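Local coordinates for protein RavA (PDB 6WO6) that is a Legionella pneumophila effector of undetermined biochemical activity, probably delivered into host cells during infection, at residues Asn99-His103 / Arg137-Pro143; Leu265-Glu271 / Ile302-Leu306; Ala41-Ala45 / Phe77-Leu81. The protein carries 2 engineered substitutions. Numbering follows the deposited sequence.

Contact 1. Residues Asn99-His103 / Arg137-Pro143; sequences NINPH and RLAETTP
The first turn of one helix meets the last turn of another. N99, I100 and N101 form a loop, and N101 (phi/psi -131/83) takes the N-cap position before P102 and H103 turn into helix 102-107. R137-T141 end helix 131-141; T142 (-78/129) and P143 (-63/161) leave in extended conformation. The closest CA pair is H103-T142, at 5.6 Å.

Two hydrogen bonds cross between the segments, one of them weak. R137, with chi1 t and chi2 p, reaches back so that NH2 gives N99 O a very short hydrogen bond of 2.5 Å, accepted near the guanidinium plane; its NH1 is bonded to D96 O, so the guanidinium bonds two backbone carbonyls of the chain leading into helix 102-107. H103 ND1 and T141 OG1, 3.4 Å apart, share the weak one. Within the second segment, T142 OG1 donates to L138 O of the preceding turn at 2.6 Å, alongside T142 N to L138 O at 2.9 Å.

CH-pi contacts use one face of the H103 ring, which chi1 p sets against the outgoing chain: the ring centroid lies 3.9 Å from T142 CA and 3.6 Å from P143 CD, both within 30° of the normal.

The apolar pair is P102 CB with L138 CD2, 3.9 Å apart. By van der Waals packing, P102 CG also lies over one guanidinium face, 4.3 Å from R137 NH1.

Around this helix-start to helix-end junction, helix 162-181 packs on L138 and T142 through V167 and F171, and V150 of helix 147-157 touches both H103 and T142.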
loop_
_atom_site.group_PDB
_atom_site.type_symbol
_atom_site.label_atom_id
_atom_site.label_comp_id
_atom_site.label_asym_id
_atom_site.label_seq_id
_atom_site.Cartn_x
_atom_site.Cartn_y
_atom_site.Cartn_z
ATOM N N ASN A 99 -10.976 8.588 -10.493
ATOM C CA ASN A 99 -10.488 7.517 -11.350
ATOM C C ASN A 99 -10.448 6.214 -10.560
ATOM O O ASN A 99 -9.849 6.149 -9.482
ATOM C CB ASN A 99 -9.102 7.851 -11.902
ATOM C CG ASN A 99 -8.631 6.848 -12.938
ATOM O OD1 ASN A 99 -9.417 6.052 -13.451
ATOM N ND2 ASN A 99 -7.342 6.886 -13.254
ATOM N N ILE A 100 -11.081 5.179 -11.108
ATOM C CA ILE A 100 -11.279 3.926 -10.391
ATOM C C ILE A 100 -10.189 2.930 -10.764
ATOM O O ILE A 100 -9.769 2.114 -9.935
ATOM C CB ILE A 100 -12.679 3.344 -10.674
ATOM C CG1 ILE A 100 -13.769 4.378 -10.376
ATOM C CG2 ILE A 100 -12.916 2.083 -9.852
ATOM C CD1 ILE A 100 -14.238 5.164 -11.589
ATOM N N ASN A 101 -9.715 2.992 -12.010
ATOM C CA ASN A 101 -8.769 2.014 -12.548
ATOM C C ASN A 101 -7.606 2.727 -13.226
ATOM O O ASN A 101 -7.594 2.896 -14.454
ATOM C CB ASN A 101 -9.465 1.061 -13.521
ATOM C CG ASN A 101 -10.567 0.254 -12.857
ATOM O OD1 ASN A 101 -10.478 -0.085 -11.677
ATOM N ND2 ASN A 101 -11.612 -0.058 -13.614
ATOM N N PRO A 102 -6.603 3.159 -12.454
ATOM C CA PRO A 102 -5.402 3.730 -13.088
ATOM C C PRO A 102 -4.561 2.683 -13.797
ATOM O O PRO A 102 -3.957 2.966 -14.844
ATOM C CB PRO A 102 -4.649 4.364 -11.907
ATOM C CG PRO A 102 -5.642 4.415 -10.773
ATOM C CD PRO A 102 -6.555 3.258 -10.988
ATOM N N HIS A 103 -4.502 1.470 -13.239
ATOM C CA HIS A 103 -3.792 0.379 -13.891
ATOM C C HIS A 103 -4.318 0.131 -15.295
ATOM O O HIS A 103 -3.555 -0.261 -16.182
ATOM C CB HIS A 103 -3.914 -0.894 -13.054
ATOM C CG HIS A 103 -5.319 -1.393 -12.924
ATOM N ND1 HIS A 103 -6.203 -0.891 -11.995
ATOM C CD2 HIS A 103 -5.996 -2.339 -13.617
ATOM C CE1 HIS A 103 -7.363 -1.509 -12.116
ATOM N NE2 HIS A 103 -7.265 -2.393 -13.093
ATOM N N ARG A 137 -1.458 3.571 -4.709
ATOM C CA ARG A 137 -2.721 3.522 -5.439
ATOM C C ARG A 137 -2.743 2.359 -6.426
ATOM O O ARG A 137 -3.748 1.640 -6.537
ATOM C CB ARG A 137 -2.954 4.846 -6.167
ATOM C CG ARG A 137 -4.344 4.989 -6.751
ATOM C CD ARG A 137 -5.328 5.498 -5.710
ATOM N NE ARG A 137 -6.714 5.336 -6.140
ATOM C CZ ARG A 137 -7.315 6.109 -7.040
ATOM N NH1 ARG A 137 -6.650 7.102 -7.619
ATOM N NH2 ARG A 137 -8.580 5.885 -7.366
ATOM N N LEU A 138 -1.639 2.158 -7.151
ATOM C CA LEU A 138 -1.575 1.063 -8.112
ATOM C C LEU A 138 -1.647 -0.288 -7.413
ATOM O O LEU A 138 -2.324 -1.203 -7.892
ATOM C CB LEU A 138 -0.303 1.169 -8.954
ATOM C CG LEU A 138 -0.208 2.359 -9.914
ATOM C CD1 LEU A 138 1.076 2.296 -10.727
ATOM C CD2 LEU A 138 -1.426 2.413 -10.829
ATOM N N ALA A 139 -0.959 -0.433 -6.276
ATOM C CA ALA A 139 -1.066 -1.674 -5.516
ATOM C C ALA A 139 -2.485 -1.896 -5.014
ATOM O O ALA A 139 -2.936 -3.043 -4.914
ATOM C CB ALA A 139 -0.081 -1.664 -4.348
ATOM N N GLU A 140 -3.207 -0.816 -4.711
ATOM C CA GLU A 140 -4.564 -0.963 -4.198
ATOM C C GLU A 140 -5.542 -1.374 -5.293
ATOM O O GLU A 140 -6.435 -2.194 -5.052
ATOM C CB GLU A 140 -5.021 0.337 -3.537
ATOM C CG GLU A 140 -4.368 0.610 -2.193
ATOM C CD GLU A 140 -4.805 1.931 -1.584
ATOM O OE1 GLU A 140 -5.305 2.799 -2.332
ATOM O OE2 GLU A 140 -4.650 2.100 -0.355
ATOM N N THR A 141 -5.399 -0.823 -6.501
ATOM C CA THR A 141 -6.430 -1.028 -7.518
ATOM C C THR A 141 -6.085 -2.076 -8.573
ATOM O O THR A 141 -6.996 -2.558 -9.254
ATOM C CB THR A 141 -6.754 0.294 -8.227
ATOM O OG1 THR A 141 -5.653 0.678 -9.059
ATOM C CG2 THR A 141 -7.024 1.392 -7.207
ATOM N N THR A 142 -4.818 -2.448 -8.729
ATOM C CA THR A 142 -4.445 -3.372 -9.802
ATOM C C THR A 142 -4.816 -4.805 -9.430
ATOM O O THR A 142 -4.453 -5.270 -8.345
ATOM C CB THR A 142 -2.949 -3.301 -10.088
ATOM O OG1 THR A 142 -2.573 -1.945 -10.358
ATOM C CG2 THR A 142 -2.593 -4.180 -11.277
ATOM N N PRO A 143 -5.522 -5.531 -10.299
ATOM C CA PRO A 143 -5.742 -6.960 -10.056
ATOM C C PRO A 143 -4.425 -7.722 -10.055
ATOM O O PRO A 143 -3.403 -7.255 -10.564
ATOM C CB PRO A 143 -6.634 -7.392 -11.227
ATOM C CG PRO A 143 -7.272 -6.129 -11.709
ATOM C CD PRO A 143 -6.248 -5.053 -11.487
#

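Contact 2. Residues Leu265-Glu271 / Ile302-Leu306; sequences LLGDNPE and IGEKL
Packing here is entirely by van der Waals contact, with nothing hydrogen-bonded between the segments. L265 closes helix 246-265, L266 is first to leave helical geometry (phi/psi -101/13), and G267-N269 form a turn; N269 (-123/75) is extended before P270 and E271 resume a weakly bonded helical turn. The nearest CA pairs are P270-I302 at 6.5 Å and E271-L306 at 6.7 Å.

I302 (chi1 m, chi2 t), on helix 299-304, points toward the turn and spans it: CG2 is 3.6 Å from P270 CB, while CD1 is 3.8 Å from both L266 CD2 and L265 O. K305 lays its aliphatic chain along the turn, its CB 3.7 Å from P270 CD and its CD 3.6 Å from G267 O and 3.4 Å from D268 O; chi4 p folds NZ back to a weak hydrogen bond with A301 O. L306, whose N makes a weak 3.3 Å bond to G303 O, brings CD2 to 3.6 Å from E271 N and 4.2 Å from P270 CB.

Such a turn between helices, ending in a proline that begins the next helical turn and clasped by the end of a later helix, fits a helical-repeat architecture; a closely similar loop sequence follows helix 162-181.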
loop_
_atom_site.group_PDB
_atom_site.type_symbol
_atom_site.label_atom_id
_atom_site.label_comp_id
_atom_site.label_asym_id
_atom_site.label_seq_id
_atom_site.Cartn_x
_atom_site.Cartn_y
_atom_site.Cartn_z
ATOM N N LEU A 265 -2.493 -25.472 31.672
ATOM C CA LEU A 265 -3.472 -26.474 31.265
ATOM C C LEU A 265 -2.824 -27.824 30.992
ATOM O O LEU A 265 -3.436 -28.866 31.254
ATOM C CB LEU A 265 -4.243 -26.000 30.029
ATOM C CG LEU A 265 -5.408 -26.905 29.616
ATOM C CD1 LEU A 265 -6.350 -27.112 30.789
ATOM C CD2 LEU A 265 -6.154 -26.323 28.434
ATOM N N LEU A 266 -1.595 -27.831 30.484
ATOM C CA LEU A 266 -0.875 -29.067 30.218
ATOM C C LEU A 266 0.152 -29.390 31.294
ATOM O O LEU A 266 0.995 -30.270 31.091
ATOM C CB LEU A 266 -0.207 -28.996 28.845
ATOM C CG LEU A 266 -1.213 -28.793 27.711
ATOM C CD1 LEU A 266 -0.547 -28.885 26.348
ATOM C CD2 LEU A 266 -2.332 -29.810 27.835
ATOM N N GLY A 267 0.097 -28.703 32.429
ATOM C CA GLY A 267 0.963 -28.974 33.558
ATOM C C GLY A 267 0.368 -29.984 34.514
ATOM O O GLY A 267 -0.391 -30.876 34.122
ATOM N N ASP A 268 0.710 -29.835 35.794
ATOM C CA ASP A 268 0.286 -30.782 36.819
ATOM C C ASP A 268 -1.062 -30.439 37.440
ATOM O O ASP A 268 -1.754 -31.340 37.928
ATOM C CB ASP A 268 1.340 -30.870 37.925
ATOM C CG ASP A 268 2.639 -31.481 37.445
ATOM O OD1 ASP A 268 2.586 -32.432 36.636
ATOM O OD2 ASP A 268 3.712 -31.008 37.873
ATOM N N ASN A 269 -1.453 -29.162 37.437
ATOM C CA ASN A 269 -2.703 -28.701 38.038
ATOM C C ASN A 269 -3.544 -27.972 36.993
ATOM O O ASN A 269 -3.651 -26.737 37.021
ATOM C CB ASN A 269 -2.434 -27.792 39.235
ATOM C CG ASN A 269 -2.581 -28.512 40.562
ATOM O OD1 ASN A 269 -3.696 -28.721 41.049
ATOM N ND2 ASN A 269 -1.454 -28.886 41.161
ATOM N N PRO A 270 -4.168 -28.707 36.065
ATOM C CA PRO A 270 -4.982 -28.042 35.032
ATOM C C PRO A 270 -6.108 -27.188 35.589
ATOM O O PRO A 270 -6.542 -26.243 34.917
ATOM C CB PRO A 270 -5.524 -29.219 34.209
ATOM C CG PRO A 270 -4.534 -30.313 34.421
ATOM C CD PRO A 270 -4.081 -30.161 35.845
ATOM N N GLU A 271 -6.591 -27.491 36.798
ATOM C CA GLU A 271 -7.645 -26.684 37.407
ATOM C C GLU A 271 -7.214 -25.232 37.576
ATOM O O GLU A 271 -8.040 -24.320 37.442
ATOM C CB GLU A 271 -8.051 -27.294 38.753
ATOM C CG GLU A 271 -8.937 -26.409 39.619
ATOM C CD GLU A 271 -8.137 -25.591 40.615
ATOM O OE1 GLU A 271 -6.996 -25.990 40.933
ATOM O OE2 GLU A 271 -8.647 -24.548 41.077
ATOM N N ILE A 302 -5.553 -34.891 31.590
ATOM C CA ILE A 302 -6.179 -33.756 32.261
ATOM C C ILE A 302 -7.412 -34.206 33.039
ATOM O O ILE A 302 -7.625 -33.794 34.188
ATOM C CB ILE A 302 -6.515 -32.663 31.233
ATOM C CG1 ILE A 302 -5.243 -32.229 30.500
ATOM C CG2 ILE A 302 -7.175 -31.475 31.907
ATOM C CD1 ILE A 302 -5.492 -31.328 29.304
ATOM N N GLY A 303 -8.241 -35.060 32.432
ATOM C CA GLY A 303 -9.407 -35.569 33.136
ATOM C C GLY A 303 -9.043 -36.324 34.399
ATOM O O GLY A 303 -9.768 -36.274 35.396
ATOM N N GLU A 304 -7.913 -37.035 34.374
ATOM C CA GLU A 304 -7.444 -37.722 35.575
ATOM C C GLU A 304 -6.910 -36.733 36.603
ATOM O O GLU A 304 -7.107 -36.916 37.812
ATOM C CB GLU A 304 -6.369 -38.749 35.217
ATOM C CG GLU A 304 -6.869 -39.920 34.392
ATOM C CD GLU A 304 -5.808 -40.989 34.215
ATOM O OE1 GLU A 304 -6.171 -42.179 34.089
ATOM O OE2 GLU A 304 -4.608 -40.639 34.210
ATOM N N LYS A 305 -6.227 -35.682 36.148
ATOM C CA LYS A 305 -5.768 -34.638 37.057
ATOM C C LYS A 305 -6.898 -33.738 37.546
ATOM O O LYS A 305 -6.632 -32.822 38.334
ATOM C CB LYS A 305 -4.686 -33.787 36.389
ATOM C CG LYS A 305 -3.416 -34.541 36.022
ATOM C CD LYS A 305 -2.373 -33.592 35.442
ATOM C CE LYS A 305 -1.198 -34.345 34.835
ATOM N NZ LYS A 305 -1.592 -35.076 33.600
ATOM N N LEU A 306 -8.135 -33.955 37.089
ATOM C CA LEU A 306 -9.297 -33.215 37.579
ATOM C C LEU A 306 -10.306 -34.101 38.306
ATOM O O LEU A 306 -11.434 -33.656 38.556
ATOM C CB LEU A 306 -10.001 -32.497 36.422
ATOM C CG LEU A 306 -9.230 -31.468 35.594
ATOM C CD1 LEU A 306 -10.027 -31.096 34.348
ATOM C CD2 LEU A 306 -8.899 -30.230 36.416
#

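Contact 3. Residues Ala41-Ala45 / Phe77-Leu81; sequences ALVLA and FHSFL. Engineered in segment 41-45: A41 (natural residue Lys).
The F80 ring lies with one face over the methyl of A41, an engineered substitution for the natural lysine: A41 CB is 4.3 Å from the ring centroid and only 12° off its normal. Chi1 m also brings F80 CD2 to 3.8 Å from L42 CA. Both segments are fully helical; their axes approach to 9.0 Å and cross at -47°, close to the roughly -50° of ridges-into-grooves packing. The nearest CA pairs are A41-F77 (6.2 Å), L42-F80 (6.0 Å) and A45-L81 (4.9 Å). The small A45 permits that last close approach, its CB lying 3.9 Å from F80 C and from L81 CA, and 4.0 Å from L81 CD1. F77, with chi1 t, swings its ring along the first helix, where CE1 is 3.7 Å from A41 O, 4.1 Å from L44 CD2 and 4.2 Å from A45 CB. The contact joins helix 38-51 to the start of helix 77-92; L33 of helix 30-34 closes over F77 and L44, while F119 touches L42.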
loop_
_atom_site.group_PDB
_atom_site.type_symbol
_atom_site.label_atom_id
_atom_site.label_comp_id
_atom_site.label_asym_id
_atom_site.label_seq_id
_atom_site.Cartn_x
_atom_site.Cartn_y
_atom_site.Cartn_z
ATOM N N ALA A 41 12.429 25.742 -25.940
ATOM C CA ALA A 41 10.974 25.624 -25.913
ATOM C C ALA A 41 10.534 24.444 -25.057
ATOM O O ALA A 41 9.577 24.556 -24.282
ATOM C CB ALA A 41 10.429 25.488 -27.334
ATOM N N LEU A 42 11.223 23.306 -25.182
ATOM C CA LEU A 42 10.916 22.150 -24.346
ATOM C C LEU A 42 11.092 22.480 -22.867
ATOM O O LEU A 42 10.210 22.194 -22.048
ATOM C CB LEU A 42 11.802 20.968 -24.743
ATOM C CG LEU A 42 11.690 19.702 -23.888
ATOM C CD1 LEU A 42 10.818 18.658 -24.572
ATOM C CD2 LEU A 42 13.071 19.137 -23.562
ATOM N N VAL A 43 12.229 23.088 -22.512
ATOM C CA VAL A 43 12.496 23.433 -21.115
ATOM C C VAL A 43 11.431 24.383 -20.575
ATOM O O VAL A 43 10.919 24.199 -19.460
ATOM C CB VAL A 43 13.909 24.029 -20.978
ATOM C CG1 VAL A 43 14.107 24.631 -19.596
ATOM C CG2 VAL A 43 14.955 22.964 -21.247
ATOM N N LEU A 44 11.074 25.406 -21.356
ATOM C CA LEU A 44 10.113 26.398 -20.886
ATOM C C LEU A 44 8.721 25.798 -20.735
ATOM O O LEU A 44 8.033 26.064 -19.743
ATOM C CB LEU A 44 10.084 27.595 -21.835
ATOM C CG LEU A 44 9.131 28.731 -21.459
ATOM C CD1 LEU A 44 9.416 29.239 -20.054
ATOM C CD2 LEU A 44 9.230 29.866 -22.466
ATOM N N ALA A 45 8.284 24.988 -21.704
ATOM C CA ALA A 45 6.989 24.329 -21.568
ATOM C C ALA A 45 6.969 23.409 -20.355
ATOM O O ALA A 45 5.971 23.354 -19.623
ATOM C CB ALA A 45 6.655 23.552 -22.840
ATOM N N PHE A 77 5.550 26.543 -30.395
ATOM C CA PHE A 77 5.588 26.386 -28.944
ATOM C C PHE A 77 4.311 25.752 -28.411
ATOM O O PHE A 77 4.343 25.067 -27.379
ATOM C CB PHE A 77 5.824 27.740 -28.275
ATOM C CG PHE A 77 5.889 27.671 -26.777
ATOM C CD1 PHE A 77 7.063 27.305 -26.138
ATOM C CD2 PHE A 77 4.776 27.972 -26.004
ATOM C CE1 PHE A 77 7.127 27.237 -24.754
ATOM C CE2 PHE A 77 4.833 27.905 -24.620
ATOM C CZ PHE A 77 6.012 27.538 -23.995
ATOM N N HIS A 78 3.180 25.972 -29.087
ATOM C CA HIS A 78 1.923 25.388 -28.634
ATOM C C HIS A 78 1.992 23.867 -28.620
ATOM O O HIS A 78 1.418 23.221 -27.735
ATOM C CB HIS A 78 0.773 25.866 -29.518
ATOM C CG HIS A 78 -0.549 25.255 -29.170
ATOM N ND1 HIS A 78 -0.965 24.042 -29.678
ATOM C CD2 HIS A 78 -1.547 25.689 -28.365
ATOM C CE1 HIS A 78 -2.163 23.756 -29.201
ATOM N NE2 HIS A 78 -2.539 24.738 -28.401
ATOM N N SER A 79 2.693 23.276 -29.591
ATOM C CA SER A 79 2.857 21.825 -29.619
ATOM C C SER A 79 3.574 21.332 -28.366
ATOM O O SER A 79 3.125 20.384 -27.705
ATOM C CB SER A 79 3.621 21.418 -30.880
ATOM O OG SER A 79 3.830 20.019 -30.931
ATOM N N PHE A 80 4.698 21.971 -28.026
ATOM C CA PHE A 80 5.437 21.605 -26.823
ATOM C C PHE A 80 4.578 21.770 -25.575
ATOM O O PHE A 80 4.553 20.886 -24.707
ATOM C CB PHE A 80 6.705 22.452 -26.707
ATOM C CG PHE A 80 7.763 22.110 -27.714
ATOM C CD1 PHE A 80 7.757 22.693 -28.972
ATOM C CD2 PHE A 80 8.770 21.213 -27.402
ATOM C CE1 PHE A 80 8.734 22.382 -29.903
ATOM C CE2 PHE A 80 9.750 20.897 -28.326
ATOM C CZ PHE A 80 9.733 21.483 -29.578
ATOM N N LEU A 81 3.866 22.896 -25.468
ATOM C CA LEU A 81 3.069 23.143 -24.270
ATOM C C LEU A 81 1.947 22.122 -24.130
ATOM O O LEU A 81 1.673 21.639 -23.022
ATOM C CB LEU A 81 2.508 24.565 -24.292
ATOM C CG LEU A 81 1.946 25.028 -22.946
ATOM C CD1 LEU A 81 3.024 24.939 -21.880
ATOM C CD2 LEU A 81 1.384 26.438 -23.032
#

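How the contacts relate
Contact 3 is the buried one, two helix bodies joined by alanines, leucines and phenylalanine rings, near the N-terminal end of the elongated chain. Contacts 1 and 2 are only partly buried and pair the start of a helix with the end of a later one; in both, an Asn-Pro pair begins the helix. Contact 1, 11 Å from the chain centre, adds an arginine-carbonyl bond and imidazole packing, whereas contact 2, 47 Å out, is held by van der Waals contact of aliphatic groups with one another and with backbone atoms. Helix 77-92 of contact 3 precedes helix 102-107 of contact 1, yet their nearest atoms are about 20 Å apart. Contacts 2 and 3 lie on opposite sides of the centre, 82 Å apart between centres.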